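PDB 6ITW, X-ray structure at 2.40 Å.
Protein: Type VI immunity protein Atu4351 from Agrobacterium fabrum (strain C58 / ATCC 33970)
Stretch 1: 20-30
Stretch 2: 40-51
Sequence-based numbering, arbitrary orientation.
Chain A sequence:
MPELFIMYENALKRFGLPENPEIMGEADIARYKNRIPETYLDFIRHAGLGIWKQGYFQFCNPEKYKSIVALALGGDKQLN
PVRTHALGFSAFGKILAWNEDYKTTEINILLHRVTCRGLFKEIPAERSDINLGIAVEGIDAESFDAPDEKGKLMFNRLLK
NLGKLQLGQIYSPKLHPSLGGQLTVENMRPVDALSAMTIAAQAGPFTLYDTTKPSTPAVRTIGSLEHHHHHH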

ATOM      1  N   ASN A  20      17.352  -6.200  -4.352  1.00 40.79           N
ATOM      2  CA  ASN A  20      16.946  -6.546  -5.712  1.00 40.19           C
ATOM      3  C   ASN A  20      16.119  -5.442  -6.378  1.00 38.48           C
ATOM      4  O   ASN A  20      15.001  -5.693  -6.832  1.00 41.34           O
ATOM      5  CB  ASN A  20      16.161  -7.852  -5.736  1.00 46.11           C
ATOM      6  CG  ASN A  20      16.897  -9.012  -5.118  1.00 53.32           C
ATOM      7  OD1 ASN A  20      16.328  -9.739  -4.291  1.00 48.46           O
ATOM      8  ND2 ASN A  20      18.153  -9.221  -5.529  1.00 51.56           N
ATOM      9  N   PRO A  21      16.626  -4.215  -6.442  1.00 39.33           N
ATOM     10  CA  PRO A  21      15.784  -3.112  -6.931  1.00 37.98           C
ATOM     11  C   PRO A  21      15.531  -3.188  -8.433  1.00 40.89           C
ATOM     12  O   PRO A  21      16.406  -3.561  -9.218  1.00 36.72           O
ATOM     13  CB  PRO A  21      16.597  -1.862  -6.572  1.00 37.60           C
ATOM     14  CG  PRO A  21      18.023  -2.340  -6.601  1.00 37.55           C
ATOM     15  CD  PRO A  21      17.987  -3.760  -6.085  1.00 36.75           C
ATOM     16  N   GLU A  22      14.303  -2.847  -8.819  1.00 38.26           N
ATOM     17  CA  GLU A  22      13.958  -2.528 -10.196  1.00 39.68           C
ATOM     18  C   GLU A  22      14.140  -1.024 -10.407  1.00 40.80           C
ATOM     19  O   GLU A  22      13.852  -0.224  -9.510  1.00 43.87           O
ATOM     20  CB  GLU A  22      12.516  -2.971 -10.467  1.00 38.63           C
ATOM     21  CG  GLU A  22      11.818  -2.437 -11.709  1.00 41.65           C
ATOM     22  CD  GLU A  22      10.354  -2.934 -11.817  1.00 46.71           C
ATOM     23  OE1 GLU A  22       9.433  -2.086 -11.812  1.00 40.43           O
ATOM     24  OE2 GLU A  22      10.124  -4.175 -11.903  1.00 43.06           O
ATOM     25  N   ILE A  23      14.655  -0.643 -11.579  1.00 35.02           N
ATOM     26  CA  ILE A  23      14.949   0.755 -11.896  1.00 40.80           C
ATOM     27  C   ILE A  23      13.661   1.490 -12.237  1.00 39.95           C
ATOM     28  O   ILE A  23      12.809   0.974 -12.973  1.00 45.00           O
ATOM     29  CB  ILE A  23      15.948   0.846 -13.065  1.00 42.99           C
ATOM     30  CG1 ILE A  23      17.356   0.521 -12.598  1.00 40.68           C
ATOM     31  CG2 ILE A  23      15.927   2.247 -13.711  1.00 36.47           C
ATOM     32  CD1 ILE A  23      18.353   0.513 -13.739  1.00 42.21           C
HETATM   33  N   MSE A  24      13.506   2.702 -11.711  1.00 38.41           N
HETATM   34  CA  MSE A  24      12.414   3.561 -12.185  1.00 42.99           C
HETATM   35  C   MSE A  24      13.017   4.596 -13.133  1.00 42.52           C
HETATM   36  O   MSE A  24      13.847   5.413 -12.720  1.00 41.10           O
HETATM   37  CB  MSE A  24      11.669   4.237 -11.030  1.00 41.59           C
HETATM   38  CG  MSE A  24      10.412   4.936 -11.488  1.00 40.47           C
HETATM   39 SE   MSE A  24       9.324   5.714 -10.077  0.82 40.26          SE
HETATM   40  CE  MSE A  24       8.736   4.115  -9.272  1.00 61.97           C
ATOM     41  N   GLY A  25      12.619   4.526 -14.411  1.00 44.65           N
ATOM     42  CA  GLY A  25      13.234   5.358 -15.431  1.00 49.92           C
ATOM     43  C   GLY A  25      12.903   6.832 -15.283  1.00 51.84           C
ATOM     44  O   GLY A  25      11.945   7.238 -14.612  1.00 51.86           O
ATOM     45  N   GLU A  26      13.715   7.661 -15.945  1.00 51.68           N
ATOM     46  CA  GLU A  26      13.532   9.106 -15.814  1.00 53.89           C
ATOM     47  C   GLU A  26      12.222   9.567 -16.442  1.00 50.31           C
ATOM     48  O   GLU A  26      11.558  10.465 -15.910  1.00 44.69           O
ATOM     49  CB  GLU A  26      14.718   9.850 -16.421  1.00 54.71           C
ATOM     50  CG  GLU A  26      15.902   9.904 -15.474  1.00 54.28           C
ATOM     51  CD  GLU A  26      15.565  10.624 -14.176  1.00 56.12           C
ATOM     52  OE1 GLU A  26      14.605  11.432 -14.162  1.00 64.05           O
ATOM     53  OE2 GLU A  26      16.259  10.384 -13.167  1.00 54.85           O
ATOM     54  N   ALA A  27      11.819   8.957 -17.561  1.00 51.18           N
ATOM     55  CA  ALA A  27      10.521   9.300 -18.136  1.00 52.48           C
ATOM     56  C   ALA A  27       9.405   9.071 -17.121  1.00 54.91           C
ATOM     57  O   ALA A  27       8.568   9.954 -16.892  1.00 56.03           O
ATOM     58  CB  ALA A  27      10.277   8.493 -19.415  1.00 43.83           C
ATOM     59  N   ASP A  28       9.404   7.896 -16.474  1.00 51.01           N
ATOM     60  CA  ASP A  28       8.426   7.619 -15.422  1.00 52.15           C
ATOM     61  C   ASP A  28       8.507   8.643 -14.286  1.00 48.28           C
ATOM     62  O   ASP A  28       7.479   9.159 -13.834  1.00 49.64           O
ATOM     63  CB  ASP A  28       8.616   6.191 -14.902  1.00 50.14           C
ATOM     64  CG  ASP A  28       7.974   5.152 -15.816  1.00 51.64           C
ATOM     65  OD1 ASP A  28       7.276   5.560 -16.773  1.00 50.69           O
ATOM     66  OD2 ASP A  28       8.166   3.934 -15.588  1.00 48.39           O
ATOM     67  N   ILE A  29       9.722   8.971 -13.824  1.00 42.99           N
ATOM     68  CA  ILE A  29       9.847   9.948 -12.741  1.00 47.97           C
ATOM     69  C   ILE A  29       9.405  11.333 -13.209  1.00 53.55           C
ATOM     70  O   ILE A  29       8.891  12.136 -12.413  1.00 54.09           O
ATOM     71  CB  ILE A  29      11.290   9.975 -12.191  1.00 46.45           C
ATOM     72  CG1 ILE A  29      11.692   8.614 -11.618  1.00 48.22           C
ATOM     73  CG2 ILE A  29      11.467  11.053 -11.102  1.00 44.27           C
ATOM     74  CD1 ILE A  29      13.091   8.618 -11.010  1.00 44.49           C
ATOM     75  N   ALA A  30       9.599  11.644 -14.495  1.00 52.38           N
ATOM     76  CA  ALA A  30       9.187  12.949 -15.000  1.00 54.71           C
ATOM     77  C   ALA A  30       7.675  13.084 -14.948  1.00 53.80           C
ATOM     78  O   ALA A  30       7.142  14.133 -14.561  1.00 53.08           O
ATOM     79  CB  ALA A  30       9.700  13.148 -16.427  1.00 51.25           C
ATOM     80  N   TYR A  40      10.952  12.257  -2.211  1.00 43.16           N
ATOM     81  CA  TYR A  40      10.671  10.838  -2.384  1.00 38.14           C
ATOM     82  C   TYR A  40      11.154  10.347  -3.741  1.00 38.56           C
ATOM     83  O   TYR A  40      11.710   9.244  -3.848  1.00 36.49           O
ATOM     84  CB  TYR A  40       9.173  10.546  -2.226  1.00 36.19           C
ATOM     85  CG  TYR A  40       8.872   9.096  -2.493  1.00 35.91           C
ATOM     86  CD1 TYR A  40       9.010   8.134  -1.484  1.00 36.08           C
ATOM     87  CD2 TYR A  40       8.507   8.673  -3.760  1.00 30.49           C
ATOM     88  CE1 TYR A  40       8.774   6.779  -1.741  1.00 32.85           C
ATOM     89  CE2 TYR A  40       8.277   7.321  -4.030  1.00 34.68           C
ATOM     90  CZ  TYR A  40       8.405   6.385  -3.016  1.00 36.12           C
ATOM     91  OH  TYR A  40       8.162   5.053  -3.286  1.00 34.68           O
ATOM     92  N   LEU A  41      10.914  11.131  -4.799  1.00 37.87           N
ATOM     93  CA  LEU A  41      11.289  10.677  -6.136  1.00 39.99           C
ATOM     94  C   LEU A  41      12.805  10.577  -6.268  1.00 42.82           C
ATOM     95  O   LEU A  41      13.324   9.652  -6.906  1.00 41.48           O
ATOM     96  CB  LEU A  41      10.708  11.607  -7.196  1.00 40.03           C
ATOM     97  CG  LEU A  41       9.189  11.567  -7.373  1.00 45.98           C
ATOM     98  CD1 LEU A  41       8.731  12.685  -8.334  1.00 39.82           C
ATOM     99  CD2 LEU A  41       8.731  10.182  -7.867  1.00 30.18           C
ATOM    100  N   ASP A  42      13.532  11.500  -5.643  1.00 40.49           N
ATOM    101  CA  ASP A  42      14.984  11.424  -5.687  1.00 43.81           C
ATOM    102  C   ASP A  42      15.502  10.208  -4.920  1.00 42.97           C
ATOM    103  O   ASP A  42      16.437   9.535  -5.372  1.00 40.92           O
ATOM    104  CB  ASP A  42      15.599  12.718  -5.153  1.00 46.05           C
ATOM    105  CG  ASP A  42      17.073  12.844  -5.533  1.00 56.56           C
ATOM    106  OD1 ASP A  42      17.387  12.623  -6.732  1.00 50.29           O
ATOM    107  OD2 ASP A  42      17.912  13.138  -4.646  1.00 50.15           O
ATOM    108  N   PHE A  43      14.902   9.904  -3.768  1.00 40.55           N
ATOM    109  CA  PHE A  43      15.182   8.638  -3.091  1.00 38.87           C
ATOM    110  C   PHE A  43      15.051   7.446  -4.055  1.00 40.56           C
ATOM    111  O   PHE A  43      15.974   6.628  -4.186  1.00 37.28           O
ATOM    112  CB  PHE A  43      14.251   8.493  -1.886  1.00 36.46           C
ATOM    113  CG  PHE A  43      14.320   7.154  -1.224  1.00 40.32           C
ATOM    114  CD1 PHE A  43      15.465   6.761  -0.538  1.00 37.08           C
ATOM    115  CD2 PHE A  43      13.240   6.278  -1.289  1.00 36.89           C
ATOM    116  CE1 PHE A  43      15.532   5.513   0.084  1.00 34.51           C
ATOM    117  CE2 PHE A  43      13.281   5.034  -0.660  1.00 33.49           C
ATOM    118  CZ  PHE A  43      14.430   4.647   0.026  1.00 36.07           C
ATOM    119  N   ILE A  44      13.934   7.367  -4.785  1.00 38.59           N
ATOM    120  CA  ILE A  44      13.732   6.260  -5.721  1.00 39.52           C
ATOM    121  C   ILE A  44      14.748   6.307  -6.863  1.00 37.50           C
ATOM    122  O   ILE A  44      15.239   5.264  -7.328  1.00 33.75           O
ATOM    123  CB  ILE A  44      12.292   6.285  -6.254  1.00 36.44           C
ATOM    124  CG1 ILE A  44      11.327   6.047  -5.102  1.00 37.88           C
ATOM    125  CG2 ILE A  44      12.117   5.250  -7.358  1.00 34.96           C
ATOM    126  CD1 ILE A  44      11.642   4.823  -4.298  1.00 32.10           C
ATOM    127  N   ARG A  45      15.054   7.511  -7.352  1.00 35.65           N
ATOM    128  CA  ARG A  45      16.050   7.647  -8.413  1.00 40.90           C
ATOM    129  C   ARG A  45      17.377   7.013  -8.004  1.00 38.65           C
ATOM    130  O   ARG A  45      18.040   6.353  -8.811  1.00 37.27           O
ATOM    131  CB  ARG A  45      16.245   9.128  -8.757  1.00 38.16           C
ATOM    132  CG  ARG A  45      17.352   9.395  -9.774  1.00 41.10           C
ATOM    133  CD  ARG A  45      17.610  10.910  -9.966  1.00 41.76           C
ATOM    134  NE  ARG A  45      16.522  11.531 -10.708  1.00 43.63           N
ATOM    135  CZ  ARG A  45      15.645  12.383 -10.188  1.00 45.41           C
ATOM    136  NH1 ARG A  45      15.728  12.741  -8.912  1.00 44.23           N
ATOM    137  NH2 ARG A  45      14.679  12.873 -10.950  1.00 49.36           N
ATOM    138  N   HIS A  46      17.760   7.179  -6.740  1.00 34.56           N
ATOM    139  CA  HIS A  46      19.001   6.611  -6.240  1.00 37.12           C
ATOM    140  C   HIS A  46      18.857   5.137  -5.884  1.00 38.85           C
ATOM    141  O   HIS A  46      19.643   4.295  -6.343  1.00 38.30           O
ATOM    142  CB  HIS A  46      19.457   7.409  -5.024  1.00 34.26           C
ATOM    143  CG  HIS A  46      20.244   8.626  -5.380  1.00 39.48           C
ATOM    144  ND1 HIS A  46      19.682   9.883  -5.446  1.00 41.44           N
ATOM    145  CD2 HIS A  46      21.550   8.778  -5.708  1.00 32.67           C
ATOM    146  CE1 HIS A  46      20.610  10.758  -5.789  1.00 38.27           C
ATOM    147  NE2 HIS A  46      21.751  10.113  -5.950  1.00 38.00           N
ATOM    148  N   ALA A  47      17.873   4.801  -5.052  1.00 36.26           N
ATOM    149  CA  ALA A  47      17.819   3.448  -4.515  1.00 32.79           C
ATOM    150  C   ALA A  47      17.098   2.472  -5.431  1.00 34.85           C
ATOM    151  O   ALA A  47      17.226   1.262  -5.231  1.00 35.68           O
ATOM    152  CB  ALA A  47      17.160   3.450  -3.130  1.00 32.22           C
ATOM    153  N   GLY A  48      16.369   2.955  -6.438  1.00 35.53           N
ATOM    154  CA  GLY A  48      15.521   2.060  -7.194  1.00 38.01           C
ATOM    155  C   GLY A  48      14.294   1.624  -6.400  1.00 38.04           C
ATOM    156  O   GLY A  48      13.930   2.215  -5.382  1.00 39.63           O
ATOM    157  N   LEU A  49      13.658   0.559  -6.891  1.00 35.27           N
ATOM    158  CA  LEU A  49      12.392   0.030  -6.374  1.00 36.57           C
ATOM    159  C   LEU A  49      12.623  -1.388  -5.874  1.00 34.21           C
ATOM    160  O   LEU A  49      12.521  -2.335  -6.655  1.00 38.98           O
ATOM    161  CB  LEU A  49      11.330   0.024  -7.443  1.00 34.83           C
ATOM    162  CG  LEU A  49      10.865   1.335  -8.048  1.00 38.89           C
ATOM    163  CD1 LEU A  49      10.091   1.021  -9.327  1.00 33.82           C
ATOM    164  CD2 LEU A  49      10.019   2.090  -7.025  1.00 32.05           C
ATOM    165  N   GLY A  50      12.904  -1.541  -4.582  1.00 29.64           N
ATOM    166  CA  GLY A  50      13.260  -2.848  -4.061  1.00 31.92           C
ATOM    167  C   GLY A  50      12.508  -3.304  -2.825  1.00 36.65           C
ATOM    168  O   GLY A  50      11.453  -2.756  -2.467  1.00 33.33           O
ATOM    169  N   ILE A  51      13.064  -4.324  -2.165  1.00 37.17           N
ATOM    170  CA  ILE A  51      12.408  -5.047  -1.078  1.00 33.29           C
ATOM    171  C   ILE A  51      13.113  -4.737   0.235  1.00 34.18           C
ATOM    172  O   ILE A  51      14.343  -4.602   0.273  1.00 35.54           O
ATOM    173  CB  ILE A  51      12.412  -6.561  -1.356  1.00 31.24           C
ATOM    174  CG1 ILE A  51      11.528  -6.883  -2.554  1.00 31.35           C
ATOM    175  CG2 ILE A  51      11.913  -7.325  -0.136  1.00 33.15           C
ATOM    176  CD1 ILE A  51      11.517  -8.366  -2.950  1.00 32.60           C
TER
HETATM  177  O   HOH W   1      15.247   3.998  -9.934  1.00 37.18           O

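Which polar contacts tie the two stretches most firmly? Glu22 and Leu49 form an antiparallel, hydrogen-bonded pair: Glu22 N donates to Leu49 O at 2.8 Å, and Leu49 N returns a bond to Glu22 O at 2.7 Å. Farther along, a salt bridge joins the helices, with Arg45 NE donating to Glu26 OE2 at 2.7 Å.

How does Arg45 reach its partner? Its CA-to-CB bond points sideways, but an extended start (chi1 and chi2 both t) and a turn at chi3 (m) carry the guanidinium across to Glu26, whose carboxylate oxygen OE2 lies at the guanidinium's edge. Within its own helix, Arg45 NH1 also bonds Asp42 OD1 at 2.7 Å, so the guanidinium is held by two carboxylates, one in each stretch.

What fills the space between the helices and beside the strands? The helices run nearly antiparallel, and the CA-to-CB bond of Ile29 points toward the other stretch, placing CG2 4.0 Å from Leu41 CB. Selenomethionine Met24 is long and unbranched; its CB lies 3.8 Å from Ile44 CG2, while its far end brings CE within 3.3 Å of Leu49 CD2. These side chains are buried and apolar, so they pack against one another without leaving a polar group unpaired. The backbone here is served by water 1, which accepts from Met24 N at 2.8 Å and donates to Ile44 O at 2.9 Å, bridging loop and helix.

Why do glycines suit the end of the helix and the strand that follows? Gly48 has positive phi, which favours glycine, and a CB there would clash with Pro21 CB. Gly50 lets the chains come close, its CA 3.8 Å from Pro21 CA, where a CB would be tight. Pro21 CA also makes a CA-H...O contact with Leu49 O at 3.4 Å, beside the strand pairing.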